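Local structure of histone-lysine N-methyltransferase, H3 lysine-9 specific SUVH6 (Arabidopsis thaliana, 6A5N) at a contact of chain A with DNA. The protein transfers methyl groups to a lysine of histone H3 and binds methylated DNA through its SRA domain, thereby probably coupling DNA methylation to histone methylation. Residues are numbered along the deposited sequence; one frame, centred on the assembly and turned at random.

Contact 1 and contact 2 share no residue, and their C-alpha centres lie about 20 Å apart. They handle different DNA strands in different ways. In contact 1, helices 44-54 and 81-87, together with Lys91, hold the sugar-phosphate backbone of chain B without touching its bases. In contact 2, strands 105-113 and 126-130 and the loop between them enclose an unpaired 5-methylcytosine of chain C, turned out of the helix as is typical of SRA domains. A backbone clamp on one strand thus accompanies base reading on the other, which would be expected to steady the duplex while the modified base is inspected.

Contact 1: a contact of chain A with DNA. Residues 53, 82, 85, 91. With nucleotides of chain B.
The side-chain amide of Asn85 meets the backbone of chain B with one face and one edge. The C5' methylene of DG10 lies over one face, beyond the amide carbon and about equally far from OD1 and ND2, while ND2 at the edge points toward the linkage between DG10 and DT11. There the phosphate oxygen OP1 of DT11 and the O3' of DG10 stand on opposite sides of the amide plane. ND2 is 3.6 Å from DT11 OP1, a polar approach and no more. Its firm partner is within the protein: ND2 donates to the backbone carbonyl O of Lys91 over a short 2.5 Å, with the acceptor 12° from the amide plane and the donor on a carbonyl lone pair. This bond fixes the rotation of the amide and ties helix 81-87 to the loop that carries Lys91.

The direct charged grip comes from Lys53, near the end of helix 44-54. Its NZ makes a salt bridge and hydrogen bond of 3.1 Å to OP1 of the DG10 phosphate. The ammonium group arrives beside the P-O bond, the P-OP1-NZ angle being about 101°, and also lies 3.4 Å from the ester oxygen O5' of DG10. Bends at chi3 and chi4 turn the end of the lysine chain toward this phosphate.

Met82 approaches the same OP1 from another direction with its terminal methyl. CE packs 3.7 Å from C5' of DG10 and 3.4 Å from O3' of DA9, so a greasy tip fills in against the ester linkage where Lys53 supplies charge. All these groups address phosphate and sugar, which suits binding that depends little on sequence.

The chain of Lys91, bent at chi2 (-108°) and chi3, runs alongside OP1 of DT11 with its methylenes nearest. CB packs against the DT11 sugar at C5', whereas NZ stays 4.0 Å from DT11 OP1 and makes no close salt bridge.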
# COMPACT_ATOMS: atom_id res chain seq x y z
N LYS A 53 -15.26 7.56 -11.67
CA LYS A 53 -16.72 7.73 -11.75
C LYS A 53 -17.19 7.73 -13.19
O LYS A 53 -18.28 7.27 -13.50
CB LYS A 53 -17.15 9.04 -11.06
CG LYS A 53 -18.57 9.04 -10.51
CD LYS A 53 -18.91 10.39 -9.91
CE LYS A 53 -19.81 10.27 -8.70
NZ LYS A 53 -19.52 11.38 -7.73
N MET A 82 -11.47 10.99 -0.17
CA MET A 82 -12.17 10.66 -1.40
C MET A 82 -12.34 9.14 -1.65
O MET A 82 -13.32 8.70 -2.28
CB MET A 82 -11.42 11.30 -2.56
CG MET A 82 -12.30 11.69 -3.69
SD MET A 82 -13.67 12.73 -3.09
CE MET A 82 -14.74 12.61 -4.53
N ASN A 85 -15.39 7.90 -0.22
CA ASN A 85 -16.52 8.16 -1.10
C ASN A 85 -16.64 7.11 -2.20
O ASN A 85 -17.71 6.53 -2.37
CB ASN A 85 -16.43 9.57 -1.70
CG ASN A 85 -17.66 9.95 -2.52
OD1 ASN A 85 -17.74 9.63 -3.71
ND2 ASN A 85 -18.62 10.63 -1.90
N LYS A 91 -19.64 9.31 2.40
CA LYS A 91 -19.93 10.07 1.19
C LYS A 91 -19.35 11.51 1.17
O LYS A 91 -18.71 11.91 0.19
CB LYS A 91 -21.44 10.09 0.96
CG LYS A 91 -22.11 8.72 1.12
CD LYS A 91 -22.57 8.11 -0.22
CE LYS A 91 -21.43 7.39 -0.92
NZ LYS A 91 -21.92 6.53 -2.03
P DA B 9 -14.55 20.37 -7.34
OP1 DA B 9 -13.66 20.05 -8.48
OP2 DA B 9 -15.69 21.31 -7.52
O5' DA B 9 -15.12 19.01 -6.75
C5' DA B 9 -14.25 18.15 -6.03
C4' DA B 9 -15.00 16.96 -5.47
O4' DA B 9 -15.55 17.32 -4.18
C3' DA B 9 -16.17 16.51 -6.32
O3' DA B 9 -16.29 15.09 -6.27
C2' DA B 9 -17.39 17.20 -5.71
C1' DA B 9 -16.94 17.54 -4.27
N9 DA B 9 -17.22 18.93 -3.87
C8 DA B 9 -17.34 20.02 -4.68
N7 DA B 9 -17.60 21.14 -4.04
C5 DA B 9 -17.67 20.75 -2.71
C6 DA B 9 -17.92 21.46 -1.52
N6 DA B 9 -18.16 22.78 -1.48
N1 DA B 9 -17.91 20.76 -0.36
C2 DA B 9 -17.67 19.45 -0.40
N3 DA B 9 -17.42 18.67 -1.45
C4 DA B 9 -17.44 19.39 -2.59
P DG B 10 -17.44 14.33 -7.10
OP1 DG B 10 -16.91 12.99 -7.44
OP2 DG B 10 -17.94 15.21 -8.19
O5' DG B 10 -18.59 14.17 -6.02
C5' DG B 10 -18.27 13.64 -4.75
C4' DG B 10 -19.29 14.06 -3.71
O4' DG B 10 -19.24 15.49 -3.53
C3' DG B 10 -20.74 13.72 -4.06
O3' DG B 10 -21.23 12.78 -3.12
C2' DG B 10 -21.49 15.06 -3.98
C1' DG B 10 -20.52 15.93 -3.17
N9 DG B 10 -20.64 17.36 -3.45
C8 DG B 10 -20.58 17.98 -4.68
N7 DG B 10 -20.73 19.27 -4.62
C5 DG B 10 -20.90 19.54 -3.27
C6 DG B 10 -21.11 20.77 -2.59
O6 DG B 10 -21.18 21.91 -3.06
N1 DG B 10 -21.23 20.58 -1.22
C2 DG B 10 -21.17 19.36 -0.58
N2 DG B 10 -21.32 19.37 0.74
N3 DG B 10 -20.97 18.21 -1.21
C4 DG B 10 -20.85 18.37 -2.54
P DT B 11 -22.38 11.75 -3.56
OP1 DT B 11 -21.93 10.38 -3.19
OP2 DT B 11 -22.75 12.05 -4.96
O5' DT B 11 -23.58 12.16 -2.61
C5' DT B 11 -23.32 12.55 -1.24
C4' DT B 11 -24.19 13.70 -0.78
O4' DT B 11 -23.74 14.98 -1.30
C3' DT B 11 -25.69 13.63 -1.10
O3' DT B 11 -26.40 13.31 0.10
C2' DT B 11 -26.04 15.03 -1.58
C1' DT B 11 -24.84 15.85 -1.14
N1 DT B 11 -24.56 17.10 -1.90
C2 DT B 11 -24.37 18.25 -1.17
O2 DT B 11 -24.41 18.28 0.05
N3 DT B 11 -24.13 19.37 -1.93
C4 DT B 11 -24.07 19.45 -3.31
O4 DT B 11 -23.84 20.53 -3.85
C5 DT B 11 -24.28 18.21 -4.00
C7 DT B 11 -24.23 18.20 -5.50
C6 DT B 11 -24.52 17.11 -3.28

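Contact 2: a contact of chain A with DNA. Residues 112-116, 119, 129-130. With nucleotides of chain C.
The O2 carbonyl oxygen of 5CM8, the unpaired 5-methylcytosine flipped out into the SRA-domain pocket, is gripped by two backbone amides of the loop after strand 105-113. Ser114 N donates to it over 2.7 Å and Gly116 N over 3.2 Å, the latter the straighter at 161°. At the opposite end of the Watson-Crick edge, the exocyclic amine N4 donates to Asp119 OD1, on its syn lone pair, at 2.8 Å. It also donates from its Hoogsteen side to the backbone O of Thr130 at 2.8 Å. Two acceptors around N4 and two donors around O2 read the base as a cytosine.

The other carboxylate oxygen, Asp119 OD2, lies 2.7 Å from the ring nitrogen N3 of 5CM8. A hydrogen bond here would need a proton on N3 or on the carboxylate, and the structure does not show which. The carboxylate is positioned from behind by Thr130 N, which meets OD1 nearly along its C-O axis, so OD1 accepts from protein and base together.

Tyr129 lies over the base, its ring within about 6° of parallel and shifted so that N4 sits beneath the rim. CZ is 3.4 Å from C4 of 5CM8, and the 5-methyl carbon C5A lies under the face near CE2, 3.7 Å from it. With CG anti to the backbone N (chi1 -167°), the ring extends from strand 126-130 toward strand 105-113. The ring is anchored by its hydroxyl OH, which donates to Val112 O from above the carbonyl plane at 2.7 Å. A serine in its place would probably leave this face of the base and its methyl without their aromatic cover, and Val112 O without its donor. Tyr129 OH also stands over ring carbon C5 of 5CM8.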
# COMPACT_ATOMS: atom_id res chain seq x y z
N VAL A 112 -16.08 10.80 10.92
CA VAL A 112 -14.65 10.96 10.75
C VAL A 112 -14.10 11.83 11.86
O VAL A 112 -14.50 13.00 11.98
CB VAL A 112 -14.31 11.57 9.37
CG1 VAL A 112 -12.86 12.04 9.32
CG2 VAL A 112 -14.57 10.55 8.28
N ALA A 113 -13.22 11.27 12.69
CA ALA A 113 -12.54 12.05 13.74
C ALA A 113 -11.08 12.31 13.34
O ALA A 113 -10.19 11.49 13.63
CB ALA A 113 -12.62 11.34 15.09
N SER A 114 -10.85 13.47 12.73
CA SER A 114 -9.56 13.86 12.17
C SER A 114 -8.73 14.79 13.04
O SER A 114 -7.63 15.17 12.66
CB SER A 114 -9.77 14.56 10.82
OG SER A 114 -10.10 13.65 9.80
N GLY A 115 -9.26 15.19 14.19
CA GLY A 115 -8.57 16.14 15.03
C GLY A 115 -8.84 17.59 14.70
O GLY A 115 -8.09 18.49 15.10
N GLY A 116 -9.93 17.82 13.96
CA GLY A 116 -10.36 19.17 13.64
C GLY A 116 -10.97 19.87 14.84
O GLY A 116 -10.62 21.03 15.13
N ASP A 119 -11.99 16.25 19.76
CA ASP A 119 -12.50 14.91 20.02
C ASP A 119 -11.67 14.22 21.09
O ASP A 119 -10.52 14.58 21.34
CB ASP A 119 -12.49 14.08 18.74
CG ASP A 119 -13.42 14.62 17.68
OD1 ASP A 119 -14.55 15.01 18.03
OD2 ASP A 119 -13.03 14.65 16.49
N TYR A 129 -17.12 12.41 20.64
CA TYR A 129 -17.11 13.07 19.35
C TYR A 129 -17.84 14.40 19.41
O TYR A 129 -19.03 14.46 19.76
CB TYR A 129 -17.74 12.16 18.29
CG TYR A 129 -17.51 12.59 16.87
CD1 TYR A 129 -16.28 12.41 16.26
CD2 TYR A 129 -18.54 13.14 16.11
CE1 TYR A 129 -16.07 12.78 14.94
CE2 TYR A 129 -18.34 13.52 14.81
CZ TYR A 129 -17.11 13.34 14.23
OH TYR A 129 -16.92 13.72 12.92
N THR A 130 -17.12 15.47 19.06
CA THR A 130 -17.70 16.80 19.02
C THR A 130 -18.65 16.96 17.84
O THR A 130 -18.34 16.51 16.72
CB THR A 130 -16.61 17.88 18.95
OG1 THR A 130 -15.69 17.71 20.05
CG2 THR A 130 -17.22 19.26 19.00
N1 5CM C 8 -14.08 16.48 11.96
C2 5CM C 8 -13.28 16.13 12.98
N3 5CM C 8 -13.82 15.89 14.24
C4 5CM C 8 -15.18 16.15 14.49
C5 5CM C 8 -15.99 16.62 13.47
C5A 5CM C 8 -17.33 16.88 13.69
C6 5CM C 8 -15.43 16.81 12.22
O2 5CM C 8 -12.10 15.86 12.77
N4 5CM C 8 -15.75 15.98 15.68
C1' 5CM C 8 -13.69 16.86 10.56
C2' 5CM C 8 -14.29 16.76 9.25
C3' 5CM C 8 -12.90 17.46 8.65
C4' 5CM C 8 -12.90 18.80 9.41
O4' 5CM C 8 -13.20 18.22 10.71
O3' 5CM C 8 -11.68 16.70 8.89
C5' 5CM C 8 -14.23 18.92 8.65
O5' 5CM C 8 -15.09 19.72 9.47
P 5CM C 8 -16.72 19.63 9.45
OP1 5CM C 8 -17.21 18.24 9.64
OP2 5CM C 8 -17.25 20.72 10.30